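PDB 2HLJ: betainyl-CoA thiolase from Pseudomonas putida, which probably acts on acyl-CoA thioesters, as a betainyl-CoA thiolase that transfers acyl groups or as a hot-dog-fold thioesterase that hydrolyses them. Local coordinates for residues A[4-9]-A[75-80]; A[65-70]-A[102-107]; A[87-92]-A[109-114]. All coordinates share one frame; numbering follows the deposited sequence.

Contact 1 (A[4-9]-A[75-80]); sequences ALITYR and EVWVQT
I6 lays its side chain against the indole of W77, and the contact is easiest to read along that isoleucine. Its CB stands 3.9 Å from V78 O. From there CG2 meets V78 O first and then W77 CB and, on another side, lies over the centre of the R9 guanidinium plane. CG1, anti to the carbonyl carbon (chi1 -63°), comes within 3.7 Å of W77 CD1. The tip, CD1, sits over the face of the five-membered ring, 4.0 Å from its centroid, a CH-pi contact. W77 NE1 donates to Q79 OE1 at 3.0 Å, an almost straight bond with the acceptor in the ring plane, which fixes the turn of the indole, and the ring of H97 lies nearly parallel to it. R9 runs alongside W77 in the same direction, its guanidinium plane 58° from the indole.

The backbones pair antiparallel, strand 6-11 lying at one edge of the chain's own hot-dog sheet, next to 75-85. T7 N donates to V78 O, and V78 N to Y8 O at 2.8 Å; T80 N donates to L5 O at 3.2 Å. Away from the indole, the hydroxyls of T7 and T80 meet at 2.7 Å between T7 OG1 and T80 OG1, either being able to donate, and T80 OG1 has a second partner in H94 ND1. T7 CG2 packs on T80 OG1 and CB. On this side T7 touches A35 and V78 touches I31 and F32, all on helix 25-43. Of the Y8 side chain, CB rests 4.0 Å from V78 CG2, while the ring goes on to meet that of Y34.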
loop_
_atom_site.group_PDB
_atom_site.type_symbol
_atom_site.label_atom_id
_atom_site.label_comp_id
_atom_site.label_asym_id
_atom_site.label_seq_id
_atom_site.Cartn_x
_atom_site.Cartn_y
_atom_site.Cartn_z
ATOM N N ALA A 4 -7.780 -13.034 19.181
ATOM C CA ALA A 4 -7.784 -12.686 17.775
ATOM C C ALA A 4 -6.908 -13.604 16.916
ATOM O O ALA A 4 -5.930 -14.177 17.383
ATOM C CB ALA A 4 -7.284 -11.295 17.625
ATOM N N LEU A 5 -7.246 -13.693 15.632
ATOM C CA LEU A 5 -6.424 -14.408 14.683
ATOM C C LEU A 5 -5.139 -13.624 14.367
ATOM O O LEU A 5 -5.212 -12.527 13.837
ATOM C CB LEU A 5 -7.216 -14.666 13.389
ATOM C CG LEU A 5 -6.468 -15.440 12.289
ATOM C CD1 LEU A 5 -6.110 -16.885 12.712
ATOM C CD2 LEU A 5 -7.272 -15.463 11.018
ATOM N N ILE A 6 -3.982 -14.212 14.689
ATOM C CA ILE A 6 -2.670 -13.703 14.278
ATOM C C ILE A 6 -2.167 -14.525 13.079
ATOM O O ILE A 6 -2.088 -15.734 13.135
ATOM C CB ILE A 6 -1.656 -13.740 15.445
ATOM C CG1 ILE A 6 -2.135 -12.826 16.562
ATOM C CG2 ILE A 6 -0.264 -13.306 14.992
ATOM C CD1 ILE A 6 -1.339 -12.901 17.815
ATOM N N THR A 7 -1.845 -13.851 11.981
ATOM C CA THR A 7 -1.499 -14.518 10.735
ATOM C C THR A 7 -0.012 -14.463 10.418
ATOM O O THR A 7 0.516 -15.283 9.628
ATOM C CB THR A 7 -2.289 -13.904 9.598
ATOM O OG1 THR A 7 -2.326 -12.500 9.761
ATOM C CG2 THR A 7 -3.689 -14.396 9.650
ATOM N N TYR A 8 0.685 -13.519 11.044
ATOM C CA TYR A 8 2.075 -13.262 10.673
ATOM C C TYR A 8 2.786 -12.516 11.773
ATOM O O TYR A 8 2.211 -11.634 12.382
ATOM C CB TYR A 8 2.160 -12.514 9.321
ATOM C CG TYR A 8 3.554 -12.505 8.730
ATOM C CD1 TYR A 8 4.071 -13.646 8.160
ATOM C CD2 TYR A 8 4.361 -11.370 8.777
ATOM C CE1 TYR A 8 5.333 -13.670 7.620
ATOM C CE2 TYR A 8 5.647 -11.387 8.243
ATOM C CZ TYR A 8 6.121 -12.546 7.661
ATOM O OH TYR A 8 7.397 -12.631 7.109
ATOM N N ARG A 9 4.025 -12.915 12.053
ATOM C CA ARG A 9 4.894 -12.207 12.999
ATOM C C ARG A 9 6.253 -12.043 12.398
ATOM O O ARG A 9 6.749 -12.961 11.729
ATOM C CB ARG A 9 5.117 -13.007 14.279
ATOM C CG ARG A 9 3.896 -13.525 14.961
ATOM C CD ARG A 9 4.335 -14.394 16.149
ATOM N NE ARG A 9 3.216 -14.881 16.938
ATOM C CZ ARG A 9 2.585 -14.172 17.879
ATOM N NH1 ARG A 9 2.944 -12.913 18.167
ATOM N NH2 ARG A 9 1.574 -14.731 18.545
ATOM N N GLU A 75 9.379 -6.013 17.265
ATOM C CA GLU A 75 8.669 -7.268 17.003
ATOM C C GLU A 75 7.213 -6.929 16.784
ATOM O O GLU A 75 6.578 -6.380 17.659
ATOM C CB GLU A 75 8.811 -8.229 18.177
ATOM C CG GLU A 75 10.267 -8.686 18.377
ATOM C CD GLU A 75 10.565 -9.181 19.809
ATOM O OE1 GLU A 75 10.558 -8.355 20.759
ATOM O OE2 GLU A 75 10.844 -10.388 19.964
ATOM N N VAL A 76 6.695 -7.263 15.615
ATOM C CA VAL A 76 5.340 -6.902 15.270
ATOM C C VAL A 76 4.589 -8.142 14.824
ATOM O O VAL A 76 5.196 -9.131 14.423
ATOM C CB VAL A 76 5.279 -5.795 14.156
ATOM C CG1 VAL A 76 5.920 -4.476 14.638
ATOM C CG2 VAL A 76 5.881 -6.274 12.802
ATOM N N TRP A 77 3.267 -8.067 14.887
ATOM C CA TRP A 77 2.405 -9.114 14.371
ATOM C C TRP A 77 1.195 -8.527 13.678
ATOM O O TRP A 77 0.792 -7.382 13.942
ATOM C CB TRP A 77 1.949 -10.096 15.486
ATOM C CG TRP A 77 0.995 -9.590 16.491
ATOM C CD1 TRP A 77 -0.379 -9.549 16.383
ATOM C CD2 TRP A 77 1.304 -9.099 17.796
ATOM N NE1 TRP A 77 -0.919 -9.045 17.538
ATOM C CE2 TRP A 77 0.091 -8.747 18.412
ATOM C CE3 TRP A 77 2.500 -8.894 18.502
ATOM C CZ2 TRP A 77 0.033 -8.197 19.696
ATOM C CZ3 TRP A 77 2.431 -8.367 19.777
ATOM C CH2 TRP A 77 1.209 -8.006 20.348
ATOM N N VAL A 78 0.599 -9.347 12.809
ATOM C CA VAL A 78 -0.605 -8.964 12.084
ATOM C C VAL A 78 -1.809 -9.684 12.612
ATOM O O VAL A 78 -1.767 -10.895 12.795
ATOM C CB VAL A 78 -0.461 -9.292 10.567
ATOM C CG1 VAL A 78 -1.619 -8.730 9.786
ATOM C CG2 VAL A 78 0.846 -8.767 10.046
ATOM N N GLN A 79 -2.902 -8.938 12.828
ATOM C CA GLN A 79 -4.211 -9.529 13.071
ATOM C C GLN A 79 -5.057 -9.390 11.812
ATOM O O GLN A 79 -4.964 -8.409 11.100
ATOM C CB GLN A 79 -4.905 -8.859 14.283
ATOM C CG GLN A 79 -4.248 -9.348 15.575
ATOM C CD GLN A 79 -4.683 -8.656 16.830
ATOM O OE1 GLN A 79 -3.932 -8.661 17.784
ATOM N NE2 GLN A 79 -5.874 -8.048 16.848
ATOM N N THR A 80 -5.860 -10.393 11.524
ATOM C CA THR A 80 -6.551 -10.443 10.240
ATOM C C THR A 80 -8.008 -10.823 10.483
ATOM O O THR A 80 -8.289 -11.760 11.228
ATOM C CB THR A 80 -5.910 -11.422 9.285
ATOM O OG1 THR A 80 -4.500 -11.126 9.101
ATOM C CG2 THR A 80 -6.634 -11.406 7.953
HETATM O O HOH W 1 -8.365 -10.888 14.287
#

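Contact 2 (A[65-70]-A[102-107]); sequences NYLHEV and DEVLAA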
loop_
_atom_site.group_PDB
_atom_site.type_symbol
_atom_site.label_atom_id
_atom_site.label_comp_id
_atom_site.label_asym_id
_atom_site.label_seq_id
_atom_site.Cartn_x
_atom_site.Cartn_y
_atom_site.Cartn_z
ATOM N N ASN A 65 -4.030 2.890 6.476
ATOM C CA ASN A 65 -3.831 3.981 7.418
ATOM C C ASN A 65 -2.630 3.717 8.261
ATOM O O ASN A 65 -2.547 2.654 8.861
ATOM C CB ASN A 65 -5.034 4.098 8.305
ATOM C CG ASN A 65 -6.243 4.485 7.521
ATOM O OD1 ASN A 65 -6.868 3.643 6.875
ATOM N ND2 ASN A 65 -6.542 5.771 7.505
ATOM N N TYR A 66 -1.744 4.704 8.372
ATOM C CA TYR A 66 -0.541 4.552 9.188
ATOM C C TYR A 66 -0.693 5.441 10.414
ATOM O O TYR A 66 -0.732 6.654 10.277
ATOM C CB TYR A 66 0.690 4.981 8.403
ATOM C CG TYR A 66 0.887 4.282 7.082
ATOM C CD1 TYR A 66 0.347 4.806 5.897
ATOM C CD2 TYR A 66 1.722 3.168 6.982
ATOM C CE1 TYR A 66 0.574 4.195 4.685
ATOM C CE2 TYR A 66 1.960 2.580 5.779
ATOM C CZ TYR A 66 1.380 3.072 4.639
ATOM O OH TYR A 66 1.645 2.429 3.446
ATOM N N LEU A 67 -0.859 4.823 11.586
ATOM C CA LEU A 67 -1.112 5.549 12.830
ATOM C C LEU A 67 0.175 5.836 13.591
ATOM O O LEU A 67 0.258 6.844 14.274
ATOM C CB LEU A 67 -2.104 4.778 13.712
ATOM C CG LEU A 67 -3.523 4.561 13.165
ATOM C CD1 LEU A 67 -4.125 5.851 12.570
ATOM C CD2 LEU A 67 -3.599 3.472 12.135
ATOM N N HIS A 68 1.184 4.976 13.446
ATOM C CA HIS A 68 2.418 5.092 14.204
ATOM C C HIS A 68 3.619 4.587 13.432
ATOM O O HIS A 68 3.556 3.618 12.648
ATOM C CB HIS A 68 2.315 4.294 15.491
ATOM C CG HIS A 68 1.248 4.794 16.402
ATOM N ND1 HIS A 68 1.433 5.884 17.222
ATOM C CD2 HIS A 68 -0.032 4.396 16.581
ATOM C CE1 HIS A 68 0.318 6.117 17.891
ATOM N NE2 HIS A 68 -0.589 5.235 17.514
ATOM N N GLU A 69 4.709 5.295 13.642
ATOM C CA GLU A 69 6.029 4.870 13.170
ATOM C C GLU A 69 6.410 3.580 13.851
ATOM O O GLU A 69 6.008 3.308 14.991
ATOM C CB GLU A 69 7.080 5.957 13.436
ATOM C CG GLU A 69 7.540 6.055 14.904
ATOM C CD GLU A 69 6.429 6.540 15.870
ATOM O OE1 GLU A 69 5.462 7.208 15.411
ATOM O OE2 GLU A 69 6.529 6.257 17.089
ATOM N N VAL A 70 7.198 2.776 13.152
ATOM C CA VAL A 70 7.682 1.533 13.697
ATOM C C VAL A 70 9.177 1.529 13.507
ATOM O O VAL A 70 9.678 1.765 12.412
ATOM C CB VAL A 70 7.006 0.328 13.008
ATOM C CG1 VAL A 70 7.512 -0.953 13.582
ATOM C CG2 VAL A 70 5.478 0.427 13.166
ATOM N N ASP A 102 -1.362 -0.666 23.157
ATOM C CA ASP A 102 -2.666 -1.242 22.882
ATOM C C ASP A 102 -3.529 -0.384 21.975
ATOM O O ASP A 102 -4.688 -0.115 22.302
ATOM C CB ASP A 102 -3.413 -1.599 24.190
ATOM C CG ASP A 102 -3.659 -0.406 25.088
ATOM O OD1 ASP A 102 -2.813 0.529 25.097
ATOM O OD2 ASP A 102 -4.697 -0.409 25.799
ATOM N N GLU A 103 -2.945 0.093 20.876
ATOM C CA GLU A 103 -3.702 0.574 19.710
ATOM C C GLU A 103 -2.978 0.130 18.438
ATOM O O GLU A 103 -1.789 -0.234 18.477
ATOM C CB GLU A 103 -3.900 2.086 19.735
ATOM C CG GLU A 103 -2.646 2.955 19.711
ATOM C CD GLU A 103 -2.952 4.470 19.864
ATOM O OE1 GLU A 103 -3.185 4.907 21.030
ATOM O OE2 GLU A 103 -2.923 5.217 18.827
ATOM N N VAL A 104 -3.672 0.112 17.310
ATOM C CA VAL A 104 -3.008 -0.368 16.117
ATOM C C VAL A 104 -1.929 0.617 15.650
ATOM O O VAL A 104 -2.068 1.828 15.767
ATOM C CB VAL A 104 -3.967 -0.723 14.963
ATOM C CG1 VAL A 104 -4.939 -1.814 15.415
ATOM C CG2 VAL A 104 -4.694 0.516 14.442
ATOM N N LEU A 105 -0.857 0.048 15.114
ATOM C CA LEU A 105 0.208 0.788 14.480
ATOM C C LEU A 105 -0.152 1.204 13.071
ATOM O O LEU A 105 0.328 2.238 12.571
ATOM C CB LEU A 105 1.465 -0.089 14.427
ATOM C CG LEU A 105 1.942 -0.662 15.769
ATOM C CD1 LEU A 105 3.152 -1.534 15.581
ATOM C CD2 LEU A 105 2.254 0.491 16.699
ATOM N N ALA A 106 -0.881 0.316 12.397
ATOM C CA ALA A 106 -1.383 0.523 11.043
ATOM C C ALA A 106 -2.497 -0.478 10.802
ATOM O O ALA A 106 -2.590 -1.481 11.504
ATOM C CB ALA A 106 -0.283 0.285 10.029
ATOM N N ALA A 107 -3.331 -0.192 9.815
ATOM C CA ALA A 107 -4.455 -1.068 9.417
ATOM C C ALA A 107 -4.671 -0.952 7.902
ATOM O O ALA A 107 -4.395 0.113 7.304
ATOM C CB ALA A 107 -5.712 -0.675 10.195
#
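H68 and E103 meet through a short hydrogen bond, H68 NE2 to E103 OE2 at 2.7 Å, with an N-H...O angle of 164°. The oxygen lies in the imidazole plane, but the nitrogen reaches it from above the carboxylate plane, the two planes standing 73° apart. E103 CG lies between the backbone N and the carbonyl carbon (chi1 61°), and from there the chain runs on to the imidazole. An alanine in place of H68 would probably leave the E103 carboxylate without this donor and open a gap beside V104 O and the ring of F101, which the imidazole meets edge-to-face.

L105 O takes two donors, L67 N and H68 N, each at 3.0 Å from it and both from the same face of its carbonyl plane. This bifurcated acceptor serves the two residues that follow the end of strand 57-66. V104 O fares differently: H68 CD2 comes to 3.4 Å from it at the ring edge, and L67 CB also lies against it, yet this buried oxygen has no hydrogen-bond partner in the model. Further along, N65 N donates to A107 O at 2.9 Å and A107 N returns a bond to N65 O. The amide oxygen N65 OD1 is taken by H63 ND1, and H68 O by the hydroxyl of Y28.

L67 CD2 meets V104 CG2 and A106 CA, while the V70 and L105 side chains cross at about a right angle. N65 also pairs in an antiparallel ladder with a strand of the second subunit, and a sheet continuing through an edge strand into its partner is the arrangement of hot-dog dimers.

Contact 3 (A[87-92]-A[109-114]); sequences RKRLHV and EQMLLH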
loop_
_atom_site.group_PDB
_atom_site.type_symbol
_atom_site.label_atom_id
_atom_site.label_comp_id
_atom_site.label_asym_id
_atom_site.label_seq_id
_atom_site.Cartn_x
_atom_site.Cartn_y
_atom_site.Cartn_z
ATOM N N ARG A 87 -18.190 -15.303 -4.712
ATOM C CA ARG A 87 -17.735 -16.474 -5.458
ATOM C C ARG A 87 -16.240 -16.436 -5.774
ATOM O O ARG A 87 -15.633 -17.468 -5.882
ATOM C CB ARG A 87 -18.553 -16.646 -6.744
ATOM C CG ARG A 87 -20.018 -16.965 -6.482
ATOM C CD ARG A 87 -20.799 -17.315 -7.761
ATOM N N LYS A 88 -15.649 -15.252 -5.929
ATOM C CA LYS A 88 -14.240 -15.166 -6.299
ATOM C C LYS A 88 -13.424 -14.034 -5.662
ATOM O O LYS A 88 -12.226 -13.891 -5.976
ATOM C CB LYS A 88 -14.103 -15.096 -7.813
ATOM C CG LYS A 88 -14.673 -13.867 -8.435
ATOM C CD LYS A 88 -14.906 -14.074 -9.950
ATOM C CE LYS A 88 -14.967 -12.736 -10.683
ATOM N NZ LYS A 88 -15.054 -12.792 -12.182
ATOM N N ARG A 89 -14.034 -13.275 -4.761
ATOM C CA ARG A 89 -13.350 -12.154 -4.105
ATOM C C ARG A 89 -13.334 -12.333 -2.602
ATOM O O ARG A 89 -14.241 -12.889 -2.054
ATOM C CB ARG A 89 -14.010 -10.807 -4.462
ATOM C CG ARG A 89 -13.623 -10.264 -5.849
ATOM C CD ARG A 89 -14.638 -9.249 -6.360
ATOM N NE ARG A 89 -15.852 -9.965 -6.668
ATOM C CZ ARG A 89 -16.189 -10.419 -7.869
ATOM N NH1 ARG A 89 -15.444 -10.163 -8.942
ATOM N NH2 ARG A 89 -17.304 -11.118 -7.991
ATOM N N LEU A 90 -12.242 -11.905 -1.967
ATOM C CA LEU A 90 -12.136 -11.913 -0.525
ATOM C C LEU A 90 -11.951 -10.473 -0.029
ATOM O O LEU A 90 -11.150 -9.737 -0.575
ATOM C CB LEU A 90 -10.966 -12.808 -0.122
ATOM C CG LEU A 90 -10.741 -13.092 1.355
ATOM C CD1 LEU A 90 -11.963 -13.713 2.027
ATOM C CD2 LEU A 90 -9.497 -13.992 1.511
ATOM N N HIS A 91 -12.730 -10.082 0.981
ATOM C CA HIS A 91 -12.646 -8.739 1.570
ATOM C C HIS A 91 -12.005 -8.918 2.954
ATOM O O HIS A 91 -12.557 -9.602 3.810
ATOM C CB HIS A 91 -14.046 -8.139 1.606
ATOM C CG HIS A 91 -14.100 -6.701 2.014
ATOM N ND1 HIS A 91 -15.280 -6.086 2.362
ATOM C CD2 HIS A 91 -13.134 -5.755 2.124
ATOM C CE1 HIS A 91 -15.042 -4.818 2.659
ATOM N NE2 HIS A 91 -13.749 -4.593 2.521
ATOM N N VAL A 92 -10.816 -8.357 3.146
ATOM C CA VAL A 92 -10.031 -8.588 4.356
ATOM C C VAL A 92 -9.526 -7.307 5.018
ATOM O O VAL A 92 -9.459 -6.260 4.389
ATOM C CB VAL A 92 -8.809 -9.501 4.070
ATOM C CG1 VAL A 92 -9.290 -10.824 3.495
ATOM C CG2 VAL A 92 -7.850 -8.832 3.120
ATOM N N GLU A 109 -7.519 -2.213 4.716
ATOM C CA GLU A 109 -8.674 -2.877 4.157
ATOM C C GLU A 109 -8.317 -3.239 2.734
ATOM O O GLU A 109 -7.805 -2.394 2.016
ATOM C CB GLU A 109 -9.861 -1.889 4.142
ATOM C CG GLU A 109 -11.182 -2.535 3.755
ATOM C CD GLU A 109 -12.295 -1.532 3.526
ATOM O OE1 GLU A 109 -12.040 -0.305 3.655
ATOM O OE2 GLU A 109 -13.433 -1.976 3.233
ATOM N N GLN A 110 -8.578 -4.477 2.312
ATOM C CA GLN A 110 -8.185 -4.913 0.995
ATOM C C GLN A 110 -9.226 -5.767 0.363
ATOM O O GLN A 110 -9.963 -6.477 1.055
ATOM C CB GLN A 110 -6.909 -5.758 1.062
ATOM C CG GLN A 110 -5.899 -5.205 2.032
ATOM C CD GLN A 110 -4.546 -5.769 1.808
ATOM O OE1 GLN A 110 -4.401 -6.861 1.270
ATOM N NE2 GLN A 110 -3.539 -5.038 2.228
HETATM N N MSE A 111 -9.251 -5.713 -0.958
HETATM C CA MSE A 111 -10.072 -6.606 -1.761
HETATM C C MSE A 111 -9.161 -7.416 -2.683
HETATM O O MSE A 111 -8.343 -6.858 -3.400
HETATM C CB MSE A 111 -11.084 -5.797 -2.584
HETATM C CG MSE A 111 -12.003 -6.663 -3.429
HETATM SE SE MSE A 111 -13.296 -7.567 -2.333
HETATM C CE MSE A 111 -14.354 -6.037 -1.778
ATOM N N LEU A 112 -9.325 -8.730 -2.664
ATOM C CA LEU A 112 -8.453 -9.648 -3.401
ATOM C C LEU A 112 -9.315 -10.524 -4.308
ATOM O O LEU A 112 -10.438 -10.845 -3.947
ATOM C CB LEU A 112 -7.693 -10.519 -2.405
ATOM C CG LEU A 112 -6.964 -9.828 -1.240
ATOM C CD1 LEU A 112 -7.194 -10.547 0.018
ATOM C CD2 LEU A 112 -5.456 -9.786 -1.547
ATOM N N LEU A 113 -8.794 -10.827 -5.495
ATOM C CA LEU A 113 -9.455 -11.621 -6.528
ATOM C C LEU A 113 -8.761 -12.961 -6.658
ATOM O O LEU A 113 -7.517 -13.012 -6.786
ATOM C CB LEU A 113 -9.369 -10.900 -7.887
ATOM C CG LEU A 113 -9.953 -11.630 -9.108
ATOM C CD1 LEU A 113 -11.434 -11.836 -8.939
ATOM C CD2 LEU A 113 -9.682 -10.878 -10.392
ATOM N N HIS A 114 -9.549 -14.040 -6.635
ATOM C CA HIS A 114 -9.012 -15.370 -6.879
ATOM C C HIS A 114 -8.932 -15.552 -8.380
ATOM O O HIS A 114 -9.918 -15.399 -9.090
ATOM C CB HIS A 114 -9.876 -16.457 -6.224
ATOM C CG HIS A 114 -9.320 -17.853 -6.333
ATOM N ND1 HIS A 114 -10.106 -18.931 -6.669
ATOM C CD2 HIS A 114 -8.076 -18.353 -6.111
ATOM C CE1 HIS A 114 -9.365 -20.033 -6.678
ATOM N NE2 HIS A 114 -8.131 -19.712 -6.341
#
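H91 and E109 are joined side chain to side chain across two neighbouring antiparallel strands, 89-98 and 104-114, of the hot-dog sheet. The backbone ladder is regular: L90 pairs both ways with L112, and V92 with Q110, while H114 N closes it on K88 O at 2.8 Å and nearly straight.

Among polar side chains, H91 NE2 donates to E109 OE2 at 2.7 Å, though the bond is bent, with an N-H...O angle of 147°. The acceptor offers its anti lone pair and lies in the imidazole plane; ring and carboxylate are only 25° apart. The other oxygen, E109 OE1, is satisfied by G150 N, so both ends of this carboxylate are gripped. R89 turns its NE to D86 in a salt bridge, K88 NZ binds S122 OG, and H114 NE2 binds D46.

Apolar contacts fall on both faces. On the side of helix 25-43, the V92 and L112 side chains cross at about a right angle, with V92 CG2 3.6 Å from L112 CD1, and Q110 CB rests on V92 CG2. On the other side, where H91 and M111 touch I153 and L155 of the second subunit, L113 CD1 lies beside the aliphatic chains of K88 and R89. In one of the two conformers of M111, a selenomethionine, chi3 (69°) brings CE over one face of the H91 ring, 4.1 Å from the centroid and offset toward the rim.

All three contacts belong to one antiparallel sheet. Contact 1 joins 6-11, an edge strand of the chain's sheet, to 75-85 and is partly buried, with W77 and R9 on the side turned from the helix; no other chain of the assembly touches it. Contacts 2 and 3 are buried, share strand 104-114 and both touch the second subunit, from opposite sides of the chain's centre. Contact 3 is a regular ladder, whereas contact 2 lies where strand 57-66 ends and the chain turns corners at 103 and 105. Each of those two carries a histidine-glutamate bond, with ring and carboxylate nearly coplanar in contact 3 and steeply inclined in contact 2; contact 1 has a hydroxyl pair instead. Contacts 1 and 2 also touch directly, V76 packing on V70 and L105.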